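Local coordinates for protein mannitol dehydrogenase (Helicobacter pylori, PDB 3TWO) that probably reduces cinnamaldehydes and related aldehydes to their alcohols reversibly, as a zinc-dependent cinnamyl-alcohol dehydrogenase that binds NADP(H), at residues 8-22 with 49-62. Residues are numbered along the deposited sequence; the frame is centred on the assembly and turned at random.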
loop_
_atom_site.group_PDB
_atom_site.type_symbol
_atom_site.label_atom_id
_atom_site.label_comp_id
_atom_site.label_asym_id
_atom_site.label_seq_id
_atom_site.Cartn_x
_atom_site.Cartn_y
_atom_site.Cartn_z
ATOM N N PHE B 8 -32.757 -15.013 -13.737
ATOM C CA PHE B 8 -32.107 -16.229 -13.335
ATOM C C PHE B 8 -31.543 -16.003 -11.950
ATOM O O PHE B 8 -30.600 -15.201 -11.797
ATOM C CB PHE B 8 -31.020 -16.603 -14.372
ATOM C CG PHE B 8 -31.611 -16.941 -15.706
ATOM C CD1 PHE B 8 -31.743 -15.949 -16.688
ATOM C CD2 PHE B 8 -32.177 -18.191 -15.924
ATOM C CE1 PHE B 8 -32.367 -16.224 -17.930
ATOM C CE2 PHE B 8 -32.829 -18.485 -17.155
ATOM C CZ PHE B 8 -32.900 -17.490 -18.161
ATOM N N ALA B 9 -32.194 -16.659 -10.970
ATOM C CA ALA B 9 -31.898 -16.544 -9.548
ATOM C C ALA B 9 -31.232 -17.797 -8.963
ATOM O O ALA B 9 -31.518 -18.935 -9.381
ATOM C CB ALA B 9 -33.213 -16.205 -8.696
ATOM N N ILE B 10 -30.399 -17.569 -7.938
ATOM C CA ILE B 10 -29.861 -18.672 -7.106
ATOM C C ILE B 10 -30.384 -18.544 -5.682
ATOM O O ILE B 10 -30.433 -17.430 -5.130
ATOM C CB ILE B 10 -28.309 -18.655 -7.186
ATOM C CG1 ILE B 10 -27.699 -19.768 -6.323
ATOM C CG2 ILE B 10 -27.746 -17.233 -6.839
ATOM C CD1 ILE B 10 -26.141 -19.828 -6.414
ATOM N N PHE B 11 -30.822 -19.645 -5.076
ATOM C CA PHE B 11 -31.512 -19.521 -3.800
ATOM C C PHE B 11 -30.686 -19.773 -2.548
ATOM O O PHE B 11 -31.168 -19.543 -1.414
ATOM C CB PHE B 11 -32.707 -20.441 -3.771
ATOM C CG PHE B 11 -33.942 -19.807 -4.319
ATOM C CD1 PHE B 11 -34.053 -19.552 -5.708
ATOM C CD2 PHE B 11 -34.992 -19.427 -3.454
ATOM C CE1 PHE B 11 -35.211 -18.950 -6.243
ATOM C CE2 PHE B 11 -36.159 -18.815 -3.976
ATOM C CZ PHE B 11 -36.265 -18.585 -5.393
ATOM N N SER B 12 -29.517 -20.354 -2.731
ATOM C CA SER B 12 -28.559 -20.451 -1.659
ATOM C C SER B 12 -27.229 -20.824 -2.312
ATOM O O SER B 12 -27.175 -21.123 -3.491
ATOM C CB SER B 12 -28.948 -21.469 -0.610
ATOM O OG SER B 12 -28.676 -22.754 -1.099
ATOM N N LYS B 13 -26.173 -20.815 -1.522
ATOM C CA LYS B 13 -24.816 -20.780 -2.050
ATOM C C LYS B 13 -24.435 -22.048 -2.802
ATOM O O LYS B 13 -23.552 -22.016 -3.610
ATOM C CB LYS B 13 -23.845 -20.595 -0.882
ATOM C CG LYS B 13 -23.820 -21.860 0.000
ATOM C CD LYS B 13 -23.438 -21.594 1.393
ATOM C CE LYS B 13 -22.016 -21.293 1.512
ATOM N NZ LYS B 13 -21.818 -21.618 2.926
ATOM N N ASP B 14 -25.087 -23.159 -2.531
ATOM C CA ASP B 14 -24.793 -24.424 -3.215
ATOM C C ASP B 14 -25.815 -24.885 -4.238
ATOM O O ASP B 14 -25.741 -26.043 -4.650
ATOM C CB ASP B 14 -24.675 -25.595 -2.230
ATOM C CG ASP B 14 -23.621 -25.376 -1.186
ATOM O OD1 ASP B 14 -22.506 -24.926 -1.520
ATOM O OD2 ASP B 14 -23.920 -25.678 -0.021
ATOM N N GLU B 15 -26.746 -24.033 -4.660
ATOM C CA GLU B 15 -27.730 -24.494 -5.666
ATOM C C GLU B 15 -27.414 -24.046 -7.082
ATOM O O GLU B 15 -26.470 -23.328 -7.284
ATOM C CB GLU B 15 -29.109 -24.034 -5.284
ATOM C CG GLU B 15 -29.587 -24.726 -4.052
ATOM C CD GLU B 15 -30.924 -24.212 -3.659
ATOM O OE1 GLU B 15 -31.866 -24.238 -4.498
ATOM O OE2 GLU B 15 -31.032 -23.759 -2.506
ATOM N N HIS B 16 -28.215 -24.490 -8.038
ATOM C CA HIS B 16 -28.159 -24.041 -9.396
ATOM C C HIS B 16 -29.125 -22.899 -9.594
ATOM O O HIS B 16 -30.106 -22.809 -8.878
ATOM C CB HIS B 16 -28.564 -25.174 -10.333
ATOM C CG HIS B 16 -27.538 -26.262 -10.437
ATOM N ND1 HIS B 16 -26.269 -26.153 -9.892
ATOM C CD2 HIS B 16 -27.577 -27.465 -11.055
ATOM C CE1 HIS B 16 -25.592 -27.263 -10.132
ATOM N NE2 HIS B 16 -26.365 -28.076 -10.835
ATOM N N PHE B 17 -28.847 -22.078 -10.605
ATOM C CA PHE B 17 -29.683 -20.990 -11.096
ATOM C C PHE B 17 -30.978 -21.507 -11.675
ATOM O O PHE B 17 -30.982 -22.583 -12.255
ATOM C CB PHE B 17 -28.890 -20.205 -12.133
ATOM C CG PHE B 17 -27.960 -19.163 -11.485
ATOM C CD1 PHE B 17 -26.678 -19.511 -11.042
ATOM C CD2 PHE B 17 -28.413 -17.862 -11.250
ATOM C CE1 PHE B 17 -25.854 -18.571 -10.413
ATOM C CE2 PHE B 17 -27.562 -16.905 -10.624
ATOM C CZ PHE B 17 -26.291 -17.294 -10.196
ATOM N N LYS B 18 -32.079 -20.779 -11.490
ATOM C CA LYS B 18 -33.368 -21.188 -12.062
ATOM C C LYS B 18 -34.133 -19.963 -12.504
ATOM O O LYS B 18 -33.920 -18.894 -11.947
ATOM C CB LYS B 18 -34.212 -21.948 -11.032
ATOM C CG LYS B 18 -33.555 -23.224 -10.491
ATOM C CD LYS B 18 -34.362 -23.962 -9.337
ATOM C CE LYS B 18 -34.436 -23.179 -7.991
ATOM N NZ LYS B 18 -35.219 -21.941 -8.212
ATOM N N PRO B 19 -35.040 -20.110 -13.493
ATOM C CA PRO B 19 -35.951 -19.002 -13.874
ATOM C C PRO B 19 -36.701 -18.500 -12.655
ATOM O O PRO B 19 -37.204 -19.280 -11.878
ATOM C CB PRO B 19 -36.939 -19.670 -14.871
ATOM C CG PRO B 19 -36.042 -20.710 -15.541
ATOM C CD PRO B 19 -35.208 -21.286 -14.379
ATOM N N HIS B 20 -36.758 -17.199 -12.460
ATOM C CA HIS B 20 -37.406 -16.674 -11.276
ATOM C C HIS B 20 -38.219 -15.474 -11.730
ATOM O O HIS B 20 -37.682 -14.567 -12.411
ATOM C CB HIS B 20 -36.314 -16.275 -10.270
ATOM C CG HIS B 20 -36.819 -15.661 -9.000
ATOM N ND1 HIS B 20 -37.721 -16.296 -8.165
ATOM C CD2 HIS B 20 -36.507 -14.486 -8.390
ATOM C CE1 HIS B 20 -37.974 -15.523 -7.118
ATOM N NE2 HIS B 20 -37.241 -14.423 -7.226
ATOM N N ASP B 21 -39.510 -15.491 -11.385
ATOM C CA ASP B 21 -40.384 -14.346 -11.538
ATOM C C ASP B 21 -40.275 -13.463 -10.335
ATOM O O ASP B 21 -40.260 -13.950 -9.209
ATOM C CB ASP B 21 -41.860 -14.800 -11.621
ATOM C CG ASP B 21 -42.125 -15.679 -12.839
ATOM O OD1 ASP B 21 -41.564 -15.404 -13.937
ATOM O OD2 ASP B 21 -42.895 -16.652 -12.686
ATOM N N PHE B 22 -40.239 -12.149 -10.572
ATOM C CA PHE B 22 -40.178 -11.165 -9.489
ATOM C C PHE B 22 -40.706 -9.838 -9.967
ATOM O O PHE B 22 -41.238 -9.743 -11.065
ATOM C CB PHE B 22 -38.748 -11.006 -8.907
ATOM C CG PHE B 22 -37.746 -10.426 -9.857
ATOM C CD1 PHE B 22 -37.266 -9.132 -9.671
ATOM C CD2 PHE B 22 -37.273 -11.171 -10.950
ATOM C CE1 PHE B 22 -36.259 -8.585 -10.544
ATOM C CE2 PHE B 22 -36.306 -10.646 -11.830
ATOM C CZ PHE B 22 -35.757 -9.361 -11.615
ATOM N N ALA B 49 -22.674 -14.923 -5.426
ATOM C CA ALA B 49 -23.615 -16.072 -5.511
ATOM C C ALA B 49 -23.263 -17.165 -4.521
ATOM O O ALA B 49 -24.167 -17.820 -3.933
ATOM C CB ALA B 49 -23.654 -16.653 -6.922
ATOM N N TYR B 50 -21.949 -17.360 -4.310
ATOM C CA TYR B 50 -21.521 -18.430 -3.473
ATOM C C TYR B 50 -21.183 -17.986 -2.079
ATOM O O TYR B 50 -20.647 -18.758 -1.343
ATOM C CB TYR B 50 -20.313 -19.098 -4.119
ATOM C CG TYR B 50 -20.679 -19.842 -5.379
ATOM C CD1 TYR B 50 -19.687 -20.337 -6.237
ATOM C CD2 TYR B 50 -22.040 -20.061 -5.712
ATOM C CE1 TYR B 50 -20.037 -21.029 -7.425
ATOM C CE2 TYR B 50 -22.406 -20.780 -6.894
ATOM C CZ TYR B 50 -21.409 -21.239 -7.727
ATOM O OH TYR B 50 -21.781 -21.923 -8.848
ATOM N N SER B 51 -21.439 -16.723 -1.728
ATOM C CA SER B 51 -21.095 -16.271 -0.370
ATOM C C SER B 51 -19.595 -16.400 -0.038
ATOM O O SER B 51 -19.236 -16.832 1.045
ATOM C CB SER B 51 -21.950 -17.035 0.684
ATOM O OG SER B 51 -23.331 -16.682 0.464
ATOM N N GLU B 52 -18.727 -16.000 -0.957
ATOM C CA GLU B 52 -17.276 -16.195 -0.757
ATOM C C GLU B 52 -16.683 -15.032 -0.008
ATOM O O GLU B 52 -15.563 -15.120 0.513
ATOM C CB GLU B 52 -16.564 -16.432 -2.120
ATOM C CG GLU B 52 -16.849 -17.876 -2.608
ATOM C CD GLU B 52 -16.311 -18.221 -4.025
ATOM O OE1 GLU B 52 -15.798 -17.351 -4.773
ATOM O OE2 GLU B 52 -16.432 -19.404 -4.396
ATOM N N TRP B 53 -17.417 -13.921 0.006
ATOM C CA TRP B 53 -16.960 -12.691 0.656
ATOM C C TRP B 53 -17.657 -12.471 1.990
ATOM O O TRP B 53 -17.083 -11.942 2.908
ATOM C CB TRP B 53 -17.290 -11.503 -0.199
ATOM C CG TRP B 53 -16.532 -11.408 -1.492
ATOM C CD1 TRP B 53 -15.312 -11.978 -1.804
ATOM C CD2 TRP B 53 -16.939 -10.655 -2.627
ATOM N NE1 TRP B 53 -14.936 -11.620 -3.115
ATOM C CE2 TRP B 53 -15.911 -10.794 -3.632
ATOM C CE3 TRP B 53 -18.065 -9.871 -2.910
ATOM C CZ2 TRP B 53 -16.003 -10.182 -4.905
ATOM C CZ3 TRP B 53 -18.143 -9.229 -4.202
ATOM C CH2 TRP B 53 -17.097 -9.396 -5.164
ATOM N N LYS B 54 -18.940 -12.819 2.011
ATOM C CA LYS B 54 -19.827 -12.643 3.120
ATOM C C LYS B 54 -21.091 -13.509 2.837
ATOM O O LYS B 54 -21.242 -14.091 1.770
ATOM C CB LYS B 54 -20.232 -11.157 3.234
ATOM C CG LYS B 54 -21.005 -10.655 2.003
ATOM C CD LYS B 54 -21.413 -9.187 2.144
ATOM C CE LYS B 54 -22.195 -8.797 0.930
ATOM N NZ LYS B 54 -21.586 -7.580 0.335
ATOM N N GLU B 55 -21.989 -13.524 3.798
ATOM C CA GLU B 55 -23.235 -14.181 3.695
ATOM C C GLU B 55 -24.109 -13.446 2.680
ATOM O O GLU B 55 -24.347 -12.258 2.820
ATOM C CB GLU B 55 -23.861 -14.122 5.070
ATOM C CG GLU B 55 -23.295 -15.141 6.010
ATOM C CD GLU B 55 -23.872 -16.493 5.696
ATOM O OE1 GLU B 55 -23.240 -17.270 4.936
ATOM O OE2 GLU B 55 -25.004 -16.762 6.174
ATOM N N GLY B 56 -24.607 -14.144 1.666
ATOM C CA GLY B 56 -25.373 -13.451 0.629
ATOM C C GLY B 56 -26.830 -13.216 0.974
ATOM O O GLY B 56 -27.410 -13.847 1.854
ATOM N N ILE B 57 -27.441 -12.295 0.249
ATOM C CA ILE B 57 -28.897 -12.099 0.315
ATOM C C ILE B 57 -29.525 -12.947 -0.809
ATOM O O ILE B 57 -29.287 -12.657 -1.997
ATOM C CB ILE B 57 -29.261 -10.560 0.202
ATOM C CG1 ILE B 57 -28.619 -9.755 1.351
ATOM C CG2 ILE B 57 -30.834 -10.355 0.200
ATOM C CD1 ILE B 57 -28.267 -8.260 0.965
ATOM N N TYR B 58 -30.342 -13.938 -0.426
ATOM C CA TYR B 58 -30.994 -14.920 -1.310
ATOM C C TYR B 58 -32.504 -14.798 -1.213
ATOM O O TYR B 58 -32.992 -14.538 -0.134
ATOM C CB TYR B 58 -30.613 -16.367 -0.893
ATOM C CG TYR B 58 -29.128 -16.619 -1.038
ATOM C CD1 TYR B 58 -28.279 -16.641 0.093
ATOM C CD2 TYR B 58 -28.569 -16.812 -2.317
ATOM C CE1 TYR B 58 -26.902 -16.859 -0.070
ATOM C CE2 TYR B 58 -27.214 -17.022 -2.478
ATOM C CZ TYR B 58 -26.384 -17.019 -1.353
ATOM O OH TYR B 58 -25.043 -17.236 -1.566
ATOM N N PRO B 59 -33.258 -14.985 -2.328
ATOM C CA PRO B 59 -32.810 -15.279 -3.680
ATOM C C PRO B 59 -32.028 -14.139 -4.347
ATOM O O PRO B 59 -32.407 -12.919 -4.250
ATOM C CB PRO B 59 -34.102 -15.552 -4.458
ATOM C CG PRO B 59 -35.184 -14.806 -3.745
ATOM C CD PRO B 59 -34.734 -14.794 -2.248
ATOM N N MET B 60 -30.959 -14.513 -5.021
ATOM C CA MET B 60 -30.039 -13.502 -5.554
ATOM C C MET B 60 -30.037 -13.526 -7.065
ATOM O O MET B 60 -30.009 -14.595 -7.684
ATOM C CB MET B 60 -28.627 -13.758 -5.078
ATOM C CG MET B 60 -27.573 -12.737 -5.564
ATOM S SD MET B 60 -25.860 -13.075 -5.010
ATOM C CE MET B 60 -26.067 -13.167 -3.227
ATOM N N ILE B 61 -30.031 -12.355 -7.676
ATOM C CA ILE B 61 -29.900 -12.300 -9.135
ATOM C C ILE B 61 -28.705 -11.442 -9.468
ATOM O O ILE B 61 -28.799 -10.203 -9.445
ATOM C CB ILE B 61 -31.161 -11.727 -9.834
ATOM C CG1 ILE B 61 -32.347 -12.699 -9.710
ATOM C CG2 ILE B 61 -30.906 -11.476 -11.337
ATOM C CD1 ILE B 61 -33.668 -12.243 -10.396
ATOM N N PRO B 62 -27.563 -12.070 -9.765
ATOM C CA PRO B 62 -26.363 -11.260 -10.001
ATOM C C PRO B 62 -26.369 -10.616 -11.394
ATOM O O PRO B 62 -27.419 -10.646 -12.102
ATOM C CB PRO B 62 -25.204 -12.278 -9.863
ATOM C CG PRO B 62 -25.828 -13.515 -9.246
ATOM C CD PRO B 62 -27.255 -13.502 -9.777
#
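Pro59 and Tyr58, joined by a cis peptide bond, engage the 8-22 hairpin through two CH-pi contacts of opposite sense, 49-62 giving the CH to Phe11 and 8-22 giving it to Tyr58. Pro59 CB sits over the centre of one face of Phe11, 3.8 Å from the ring centroid, while Ser12 CA covers a face of Tyr58, 3.7 Å from its centroid. Ile10 O, Ala49 O and Ser51 OG lie at the Tyr58 edge. On Phe17, one face carries Ile10 CB and the edge meets Pro62, CE2 coming 3.5 Å from Pro62 CD. With CG1 anti to the backbone N (chi1 179°), the extended Ile10 side chain carries CD1 to the edge of Tyr50 and up to Ala49. Ile61 CD1 ends 3.4 Å from Phe22 CE2.

A single antiparallel bridge fixes the register: Ile10 N to Met60 O and Met60 N to Ile10 O, both 3.0 Å, a worked case of two bonds aligning segments whose side chains then widen the contact. Tyr58 OH donates to Ala49 O at 2.6 Å from above the carbonyl plane and accepts from Ser51 OG at 2.7 Å. Ser51, the C-prime residue of the Schellman motif ending helix 43-49, ties that end to the returning loop through this OG, which also accepts from Gly56 N.

The contact thus joins the hairpin of strands 3-9 and 18-24, by its connecting loop and by Ala9, His20 and Phe22, to the excursion between helix 43-49 and strand 65-73. Trp53 there touches NADPH and meets Phe278 of the second subunit edge-to-face, whereas Phe17 and Pro62 rest against helix 323-331.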